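Long-range contacts in ringhalexin (Hemachatus haemachatus, PDB 4ZQY), which inhibits the activation of coagulation factor X by factor VIIa, the extrinsic tenase reaction, and also shows weak irreversible neurotoxicity: residues H21-K26 with V55-R60; F25-K30 with K48-V53. All blocks are in the same frame, centred on the assembly; numbering follows the deposited sequence.

Overall arrangement
The chain first makes the hairpin of strands 2-7 and 12-16, then enters strand 23-29, from which both contacts start. Interaction 2 closes the shorter loop. It joins 25-30 to 48-53, and the 17 residues between include the far end of the middle finger and strand 39-43. Interaction 1, 21-26 with 55-60, closes a longer loop around it, so the two nest and do not cross. They share Phe25 and Lys26 and also touch, where Val55 packs on Pro49 and Asp56 on Phe28. Interaction 1 holds the third finger to the middle one beside the disulfide-rich head; interaction 2 does so further out.

Interaction 1: residues H21-K26 with V55-R60; sequences HNYCFK and VDCCAR
Cys57 SG lies anti to its backbone N (chi1 -169°), and Tyr23 CG anti to its carbonyl carbon (chi1 -67°), and the two side chains meet on one face of the sheet. Tyr23 CD1 is 3.9 Å from Cys57 SG. The sulfur approaches the ring obliquely, a sulfur-aromatic contact. Ala59 CB lies by the same carbon, and Cys58 O is at the ring edge. On the other face the chains of Lys26 and Asp56 run alongside each other in the same direction. Lys26 CE is 3.4 Å from Asp56 OD2, but NZ, 4.0 Å from OD2, makes no salt bridge. Lys26 NZ bonds to Arg65 O, and Asp56 OD1 to Thr13 OG1 of the second subunit. The backbones are antiparallel, with four hydrogen bonds. Cys24 N to Cys58 O is 2.8 Å and Cys58 N to Cys24 O 3.0 Å; Lys26 N to Asp56 O is 2.9 Å and Asp56 N to Lys26 O 2.7 Å. Disulfides Cys3-Cys24, Cys46-Cys57 and Cys58-Cys63 lie beside this pairing, which joins the middle and third fingers of the three-finger toxin fold. Strand 23-29 lies between 53-58 and 39-43, and a strand of the second subunit carries the sheet on past 55-58.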
ATOM      1  N   HIS A  21       3.882   8.752 -18.026  1.00 76.66           N
ATOM      2  CA  HIS A  21       3.503   7.735 -17.061  1.00 55.60           C
ATOM      3  C   HIS A  21       4.770   7.092 -16.519  1.00 60.77           C
ATOM      4  O   HIS A  21       5.442   6.351 -17.235  1.00 88.97           O
ATOM      5  CB  HIS A  21       2.611   6.703 -17.728  1.00 49.07           C
ATOM      6  CG  HIS A  21       1.291   7.249 -18.163  1.00 54.62           C
ATOM      7  ND1 HIS A  21       1.166   8.169 -19.180  1.00 78.02           N
ATOM      8  CD2 HIS A  21       0.032   6.971 -17.750  1.00 64.37           C
ATOM      9  CE1 HIS A  21      -0.112   8.461 -19.351  1.00 78.42           C
ATOM     10  NE2 HIS A  21      -0.822   7.742 -18.501  1.00 49.78           N
ATOM     11  N   ASN A  22       5.108   7.382 -15.266  1.00 46.07           N
ATOM     12  CA  ASN A  22       6.364   6.903 -14.689  1.00 64.46           C
ATOM     13  C   ASN A  22       6.113   6.096 -13.423  1.00 64.40           C
ATOM     14  O   ASN A  22       7.042   5.700 -12.724  1.00 54.33           O
ATOM     15  CB  ASN A  22       7.319   8.068 -14.393  1.00 70.24           C
ATOM     16  CG  ASN A  22       7.788   8.782 -15.653  1.00 90.46           C
ATOM     17  OD1 ASN A  22       8.605   8.253 -16.413  1.00 94.18           O
ATOM     18  ND2 ASN A  22       7.291   9.992 -15.869  1.00 80.25           N
ATOM     19  N   TYR A  23       4.844   5.811 -13.166  1.00 46.87           N
ATOM     20  CA  TYR A  23       4.454   4.976 -12.042  1.00 35.22           C
ATOM     21  C   TYR A  23       3.974   3.619 -12.524  1.00 49.03           C
ATOM     22  O   TYR A  23       3.372   3.507 -13.588  1.00 57.01           O
ATOM     23  CB  TYR A  23       3.338   5.641 -11.240  1.00 47.80           C
ATOM     24  CG  TYR A  23       3.759   6.897 -10.517  1.00 62.85           C
ATOM     25  CD1 TYR A  23       4.483   6.842  -9.333  1.00 69.10           C
ATOM     26  CD2 TYR A  23       3.417   8.145 -11.021  1.00 62.90           C
ATOM     27  CE1 TYR A  23       4.859   7.998  -8.676  1.00 82.80           C
ATOM     28  CE2 TYR A  23       3.785   9.299 -10.378  1.00 75.33           C
ATOM     29  CZ  TYR A  23       4.504   9.226  -9.205  1.00 84.71           C
ATOM     30  OH  TYR A  23       4.864  10.394  -8.567  1.00 62.34           O
ATOM     31  N   CYS A  24       4.286   2.583 -11.755  1.00 46.93           N
ATOM     32  CA  CYS A  24       3.697   1.271 -11.962  1.00 26.95           C
ATOM     33  C   CYS A  24       2.759   1.047 -10.794  1.00 31.71           C
ATOM     34  O   CYS A  24       3.066   1.446  -9.676  1.00 56.50           O
ATOM     35  CB  CYS A  24       4.756   0.168 -11.969  1.00 34.72           C
ATOM     36  SG  CYS A  24       6.020   0.220 -13.231  1.00 36.70           S
ATOM     37  N   PHE A  25       1.601   0.449 -11.032  1.00 34.74           N
ATOM     38  CA  PHE A  25       0.707   0.190  -9.915  1.00 38.72           C
ATOM     39  C   PHE A  25       0.351  -1.289  -9.860  1.00 44.94           C
ATOM     40  O   PHE A  25       0.522  -2.011 -10.840  1.00 36.59           O
ATOM     41  CB  PHE A  25      -0.562   1.032  -9.995  1.00 37.28           C
ATOM     42  CG  PHE A  25      -1.489   0.615 -11.082  1.00 25.39           C
ATOM     43  CD1 PHE A  25      -2.436  -0.371 -10.856  1.00 49.65           C
ATOM     44  CD2 PHE A  25      -1.424   1.206 -12.322  1.00 43.57           C
ATOM     45  CE1 PHE A  25      -3.285  -0.764 -11.851  1.00 44.18           C
ATOM     46  CE2 PHE A  25      -2.278   0.815 -13.322  1.00 35.71           C
ATOM     47  CZ  PHE A  25      -3.207  -0.171 -13.086  1.00 28.52           C
ATOM     48  N   LYS A  26      -0.178  -1.714  -8.717  1.00 23.98           N
ATOM     49  CA  LYS A  26      -0.773  -3.037  -8.576  1.00 18.91           C
ATOM     50  C   LYS A  26      -2.048  -2.976  -7.738  1.00 30.50           C
ATOM     51  O   LYS A  26      -2.037  -2.489  -6.614  1.00 38.60           O
ATOM     52  CB  LYS A  26       0.196  -4.035  -7.953  1.00 18.28           C
ATOM     53  CG  LYS A  26      -0.407  -5.431  -7.946  1.00 41.77           C
ATOM     54  CD  LYS A  26       0.507  -6.513  -7.417  1.00 59.69           C
ATOM     55  CE  LYS A  26       0.549  -6.496  -5.899  1.00 59.08           C
ATOM     56  NZ  LYS A  26       1.236  -7.691  -5.336  1.00 53.48           N
ATOM     57  N   VAL A  55      -4.042  -0.467  -3.477  1.00 37.09           N
ATOM     58  CA  VAL A  55      -3.268  -0.181  -4.695  1.00 41.15           C
ATOM     59  C   VAL A  55      -1.821   0.044  -4.262  1.00 29.23           C
ATOM     60  O   VAL A  55      -1.524   0.835  -3.375  1.00 33.47           O
ATOM     61  CB  VAL A  55      -3.812   1.017  -5.559  1.00 16.92           C
ATOM     62  CG1 VAL A  55      -5.328   1.054  -5.527  1.00 47.11           C
ATOM     63  CG2 VAL A  55      -3.248   2.345  -5.129  1.00 60.98           C
ATOM     64  N   ASP A  56      -0.924  -0.736  -4.835  1.00 46.11           N
ATOM     65  CA  ASP A  56       0.486  -0.494  -4.647  1.00 37.01           C
ATOM     66  C   ASP A  56       0.837   0.507  -5.715  1.00 38.95           C
ATOM     67  O   ASP A  56       0.302   0.462  -6.817  1.00 62.57           O
ATOM     68  CB  ASP A  56       1.335  -1.752  -4.829  1.00 39.03           C
ATOM     69  CG  ASP A  56       1.019  -2.819  -3.807  1.00 64.00           C
ATOM     70  OD1 ASP A  56       0.252  -2.524  -2.872  1.00114.09           O
ATOM     71  OD2 ASP A  56       1.547  -3.946  -3.928  1.00 59.88           O
ATOM     72  N   CYS A  57       1.691   1.455  -5.367  1.00 62.83           N
ATOM     73  CA  CYS A  57       2.167   2.409  -6.340  1.00 41.46           C
ATOM     74  C   CYS A  57       3.669   2.567  -6.138  1.00 26.62           C
ATOM     75  O   CYS A  57       4.118   2.843  -5.029  1.00 59.56           O
ATOM     76  CB  CYS A  57       1.424   3.742  -6.176  1.00 34.03           C
ATOM     77  SG  CYS A  57       1.663   4.924  -7.489  1.00 62.18           S
ATOM     78  N   CYS A  58       4.443   2.316  -7.189  1.00 46.64           N
ATOM     79  CA  CYS A  58       5.901   2.397  -7.113  1.00 29.81           C
ATOM     80  C   CYS A  58       6.441   3.033  -8.395  1.00 36.00           C
ATOM     81  O   CYS A  58       5.699   3.205  -9.360  1.00 65.72           O
ATOM     82  CB  CYS A  58       6.507   1.003  -6.880  1.00 44.79           C
ATOM     83  SG  CYS A  58       6.148  -0.280  -8.110  1.00 45.65           S
ATOM     84  N   ALA A  59       7.730   3.372  -8.401  1.00 66.56           N
ATOM     85  CA  ALA A  59       8.312   4.198  -9.462  1.00 60.21           C
ATOM     86  C   ALA A  59       9.677   3.696  -9.922  1.00 65.69           C
ATOM     87  O   ALA A  59      10.626   4.466 -10.058  1.00 55.67           O
ATOM     88  CB  ALA A  59       8.404   5.645  -9.017  1.00 44.61           C
ATOM     89  N   ARG A  60       9.768   2.398 -10.165  1.00 65.94           N
ATOM     90  CA  ARG A  60      10.970   1.808 -10.730  1.00 63.63           C
ATOM     91  C   ARG A  60      10.569   0.765 -11.768  1.00 69.97           C
ATOM     92  O   ARG A  60       9.427   0.312 -11.792  1.00 66.91           O
ATOM     93  CB  ARG A  60      11.838   1.169  -9.636  1.00 68.86           C
ATOM     94  CG  ARG A  60      12.498   2.145  -8.657  1.00 84.17           C
ATOM     95  CD  ARG A  60      13.373   1.421  -7.608  1.00120.81           C
ATOM     96  NE  ARG A  60      14.577   0.771  -8.140  1.00144.50           N
ATOM     97  CZ  ARG A  60      15.771   1.351  -8.261  1.00132.69           C
ATOM     98  NH1 ARG A  60      15.955   2.609  -7.882  1.00102.48           N
ATOM     99  NH2 ARG A  60      16.794   0.663  -8.754  1.00126.63           N
TER

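Interaction 2: residues F25-K30 with K48-V53; sequences FKKFPK and KPEAQV
The flat carboxylate of Glu50 presents its two oxygens to different parts of Lys27. OE1 of Glu50 lies 3.6 Å from Lys27 CD, against the aliphatic chain. OE2 of Glu50 is 3.6 Å from Lys27 NZ and makes a long salt bridge. The two side chains cross at about a right angle. The second flat group is the peptide carbonyl of Gln52. Lys30 N donates to Gln52 O over 3.0 Å from well above the carbonyl plane, 54° out of it. The bond is also bent at the hydrogen. Pro29 CA gives a CA-H...O contact to the same oxygen, so two neighbouring residues approach Gln52 O. The side-chain amide of Gln52 plays a smaller part, with OE1 3.9 Å from Lys30 CB.

Val53 makes the apolar part of the contact. Its CG1 meets Lys27 CG, which chi1 (-154°) sets anti to the backbone N; the bend at chi3 then turns Lys27 CE. Val53 CG1 also lies near Phe28 O. Val53 CA faces Phe28 O at 3.5 Å in a further CA-H...O contact. Pro29 and Val53 form an antiparallel non-hydrogen-bonded pair, with CA atoms 4.4 Å apart. Lys30 CG and CD run beside the backbone of Gln52 and Val53, and Lys30 NZ goes on to the hydroxyl of Tyr54. The rings of Phe28 and Tyr54 also meet, their planes at about 35°. Pro29 packs on Pro36 and Trp37 of the middle finger.

Residues 50-53 make the turn, with weak bonds from Val53 N to Glu50 O and Ala51 O, that leads into strand 53-58, in the loop spanned by the Cys46-Cys57 disulfide. This is the third finger laid against the middle finger, as in the three-finger toxin fold.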
ATOM      1  N   PHE A  25       1.601   0.449 -11.032  1.00 34.74           N
ATOM      2  CA  PHE A  25       0.707   0.190  -9.915  1.00 38.72           C
ATOM      3  C   PHE A  25       0.351  -1.289  -9.860  1.00 44.94           C
ATOM      4  O   PHE A  25       0.522  -2.011 -10.840  1.00 36.59           O
ATOM      5  CB  PHE A  25      -0.562   1.032  -9.995  1.00 37.28           C
ATOM      6  CG  PHE A  25      -1.489   0.615 -11.082  1.00 25.39           C
ATOM      7  CD1 PHE A  25      -2.436  -0.371 -10.856  1.00 49.65           C
ATOM      8  CD2 PHE A  25      -1.424   1.206 -12.322  1.00 43.57           C
ATOM      9  CE1 PHE A  25      -3.285  -0.764 -11.851  1.00 44.18           C
ATOM     10  CE2 PHE A  25      -2.278   0.815 -13.322  1.00 35.71           C
ATOM     11  CZ  PHE A  25      -3.207  -0.171 -13.086  1.00 28.52           C
ATOM     12  N   LYS A  26      -0.178  -1.714  -8.717  1.00 23.98           N
ATOM     13  CA  LYS A  26      -0.773  -3.037  -8.576  1.00 18.91           C
ATOM     14  C   LYS A  26      -2.048  -2.976  -7.738  1.00 30.50           C
ATOM     15  O   LYS A  26      -2.037  -2.489  -6.614  1.00 38.60           O
ATOM     16  CB  LYS A  26       0.196  -4.035  -7.953  1.00 18.28           C
ATOM     17  CG  LYS A  26      -0.407  -5.431  -7.946  1.00 41.77           C
ATOM     18  CD  LYS A  26       0.507  -6.513  -7.417  1.00 59.69           C
ATOM     19  CE  LYS A  26       0.549  -6.496  -5.899  1.00 59.08           C
ATOM     20  NZ  LYS A  26       1.236  -7.691  -5.336  1.00 53.48           N
ATOM     21  N   LYS A  27      -3.141  -3.493  -8.286  1.00 41.52           N
ATOM     22  CA  LYS A  27      -4.430  -3.447  -7.617  1.00 20.45           C
ATOM     23  C   LYS A  27      -4.902  -4.855  -7.212  1.00 28.94           C
ATOM     24  O   LYS A  27      -4.881  -5.780  -8.017  1.00 42.47           O
ATOM     25  CB  LYS A  27      -5.449  -2.793  -8.559  1.00 39.30           C
ATOM     26  CG  LYS A  27      -6.627  -2.095  -7.921  1.00 72.68           C
ATOM     27  CD  LYS A  27      -7.484  -1.353  -8.966  1.00 75.82           C
ATOM     28  CE  LYS A  27      -6.784  -0.071  -9.461  1.00 71.39           C
ATOM     29  NZ  LYS A  27      -7.583   0.727 -10.447  1.00 54.76           N
ATOM     30  N   PHE A  28      -5.296  -5.023  -5.953  1.00 45.33           N
ATOM     31  CA  PHE A  28      -5.763  -6.327  -5.479  1.00 33.08           C
ATOM     32  C   PHE A  28      -6.795  -6.175  -4.358  1.00 35.21           C
ATOM     33  O   PHE A  28      -6.785  -5.175  -3.643  1.00 43.65           O
ATOM     34  CB  PHE A  28      -4.571  -7.189  -5.039  1.00 34.29           C
ATOM     35  CG  PHE A  28      -3.719  -6.577  -3.970  1.00 29.83           C
ATOM     36  CD1 PHE A  28      -2.723  -5.664  -4.285  1.00 27.11           C
ATOM     37  CD2 PHE A  28      -3.870  -6.966  -2.653  1.00 37.02           C
ATOM     38  CE1 PHE A  28      -1.932  -5.115  -3.300  1.00 26.10           C
ATOM     39  CE2 PHE A  28      -3.080  -6.422  -1.659  1.00 37.15           C
ATOM     40  CZ  PHE A  28      -2.108  -5.496  -1.981  1.00 21.40           C
ATOM     41  N   PRO A  29      -7.708  -7.154  -4.217  1.00 34.63           N
ATOM     42  CA  PRO A  29      -8.809  -7.008  -3.256  1.00 43.40           C
ATOM     43  C   PRO A  29      -8.375  -7.223  -1.812  1.00 44.04           C
ATOM     44  O   PRO A  29      -7.337  -7.853  -1.612  1.00 46.50           O
ATOM     45  CB  PRO A  29      -9.789  -8.098  -3.688  1.00 37.56           C
ATOM     46  CG  PRO A  29      -8.914  -9.123  -4.321  1.00 29.20           C
ATOM     47  CD  PRO A  29      -7.848  -8.371  -5.029  1.00 31.91           C
ATOM     48  N   LYS A  30      -9.191  -6.816  -0.835  1.00 38.13           N
ATOM     49  CA  LYS A  30      -8.718  -6.838   0.548  1.00 43.36           C
ATOM     50  C   LYS A  30      -9.014  -8.086   1.375  1.00 74.18           C
ATOM     51  O   LYS A  30      -8.158  -8.519   2.149  1.00 78.91           O
ATOM     52  CB  LYS A  30      -9.340  -5.642   1.312  1.00 32.49           C
ATOM     53  CG  LYS A  30      -8.539  -4.332   1.351  1.00 60.95           C
ATOM     54  CD  LYS A  30      -9.213  -3.191   2.185  1.00 38.72           C
ATOM     55  CE  LYS A  30      -9.108  -3.313   3.715  1.00 83.23           C
ATOM     56  NZ  LYS A  30      -7.728  -3.344   4.284  1.00 82.28           N
ATOM     57  N   LYS A  48      -6.198   6.092  -7.193  1.00 54.84           N
ATOM     58  CA  LYS A  48      -6.887   6.129  -5.911  1.00 70.49           C
ATOM     59  C   LYS A  48      -7.523   4.773  -5.673  1.00 52.86           C
ATOM     60  O   LYS A  48      -8.015   4.156  -6.614  1.00 60.55           O
ATOM     61  CB  LYS A  48      -7.954   7.227  -5.915  1.00 83.50           C
ATOM     62  CG  LYS A  48      -7.391   8.620  -6.230  1.00107.19           C
ATOM     63  CD  LYS A  48      -6.053   8.857  -5.528  1.00100.94           C
ATOM     64  CE  LYS A  48      -5.427  10.181  -5.937  1.00 93.47           C
ATOM     65  NZ  LYS A  48      -4.117  10.393  -5.258  1.00 95.85           N
ATOM     66  N   PRO A  49      -7.484   4.282  -4.424  1.00 67.45           N
ATOM     67  CA  PRO A  49      -8.063   2.966  -4.155  1.00 63.67           C
ATOM     68  C   PRO A  49      -9.579   3.005  -4.065  1.00 57.52           C
ATOM     69  O   PRO A  49     -10.185   4.060  -3.873  1.00 67.54           O
ATOM     70  CB  PRO A  49      -7.446   2.583  -2.812  1.00 33.41           C
ATOM     71  CG  PRO A  49      -6.888   3.831  -2.232  1.00 46.54           C
ATOM     72  CD  PRO A  49      -7.050   4.953  -3.192  1.00 72.10           C
ATOM     73  N   GLU A  50     -10.169   1.822  -4.175  1.00 62.30           N
ATOM     74  CA  GLU A  50     -11.604   1.600  -4.090  1.00 54.68           C
ATOM     75  C   GLU A  50     -11.917   0.868  -2.785  1.00 41.67           C
ATOM     76  O   GLU A  50     -11.001   0.399  -2.113  1.00 63.08           O
ATOM     77  CB  GLU A  50     -12.076   0.787  -5.301  1.00 91.79           C
ATOM     78  CG  GLU A  50     -11.911   1.531  -6.631  1.00101.47           C
ATOM     79  CD  GLU A  50     -10.843   0.909  -7.525  1.00101.17           C
ATOM     80  OE1 GLU A  50     -10.365  -0.196  -7.197  1.00106.80           O
ATOM     81  OE2 GLU A  50     -10.472   1.529  -8.546  1.00 91.56           O
ATOM     82  N   ALA A  51     -13.202   0.793  -2.441  1.00 57.76           N
ATOM     83  CA  ALA A  51     -13.700   0.224  -1.176  1.00 71.47           C
ATOM     84  C   ALA A  51     -12.842  -0.894  -0.588  1.00 79.63           C
ATOM     85  O   ALA A  51     -12.078  -0.667   0.356  1.00103.73           O
ATOM     86  CB  ALA A  51     -15.124  -0.260  -1.352  1.00 73.02           C
ATOM     87  N   GLN A  52     -12.947  -2.084  -1.170  1.00 41.15           N
ATOM     88  CA  GLN A  52     -12.222  -3.224  -0.627  1.00 49.97           C
ATOM     89  C   GLN A  52     -11.061  -3.532  -1.528  1.00 34.25           C
ATOM     90  O   GLN A  52     -10.911  -4.659  -1.992  1.00 62.01           O
ATOM     91  CB  GLN A  52     -13.150  -4.428  -0.451  1.00 87.15           C
ATOM     92  CG  GLN A  52     -14.162  -4.375   0.653  1.00 95.99           C
ATOM     93  CD  GLN A  52     -13.670  -5.098   1.882  1.00100.12           C
ATOM     94  OE1 GLN A  52     -13.184  -6.225   1.806  1.00114.63           O
ATOM     95  NE2 GLN A  52     -13.843  -4.473   3.038  1.00 76.89           N
ATOM     96  N   VAL A  53     -10.212  -2.536  -1.746  1.00 38.36           N
ATOM     97  CA  VAL A  53      -9.075  -2.700  -2.628  1.00 39.32           C
ATOM     98  C   VAL A  53      -7.845  -1.964  -2.103  1.00 27.76           C
ATOM     99  O   VAL A  53      -7.960  -0.846  -1.602  1.00 63.87           O
ATOM    100  CB  VAL A  53      -9.415  -2.143  -4.047  1.00 46.64           C
ATOM    101  CG1 VAL A  53      -8.164  -1.990  -4.875  1.00 52.01           C
ATOM    102  CG2 VAL A  53     -10.443  -3.014  -4.774  1.00 26.00           C
TER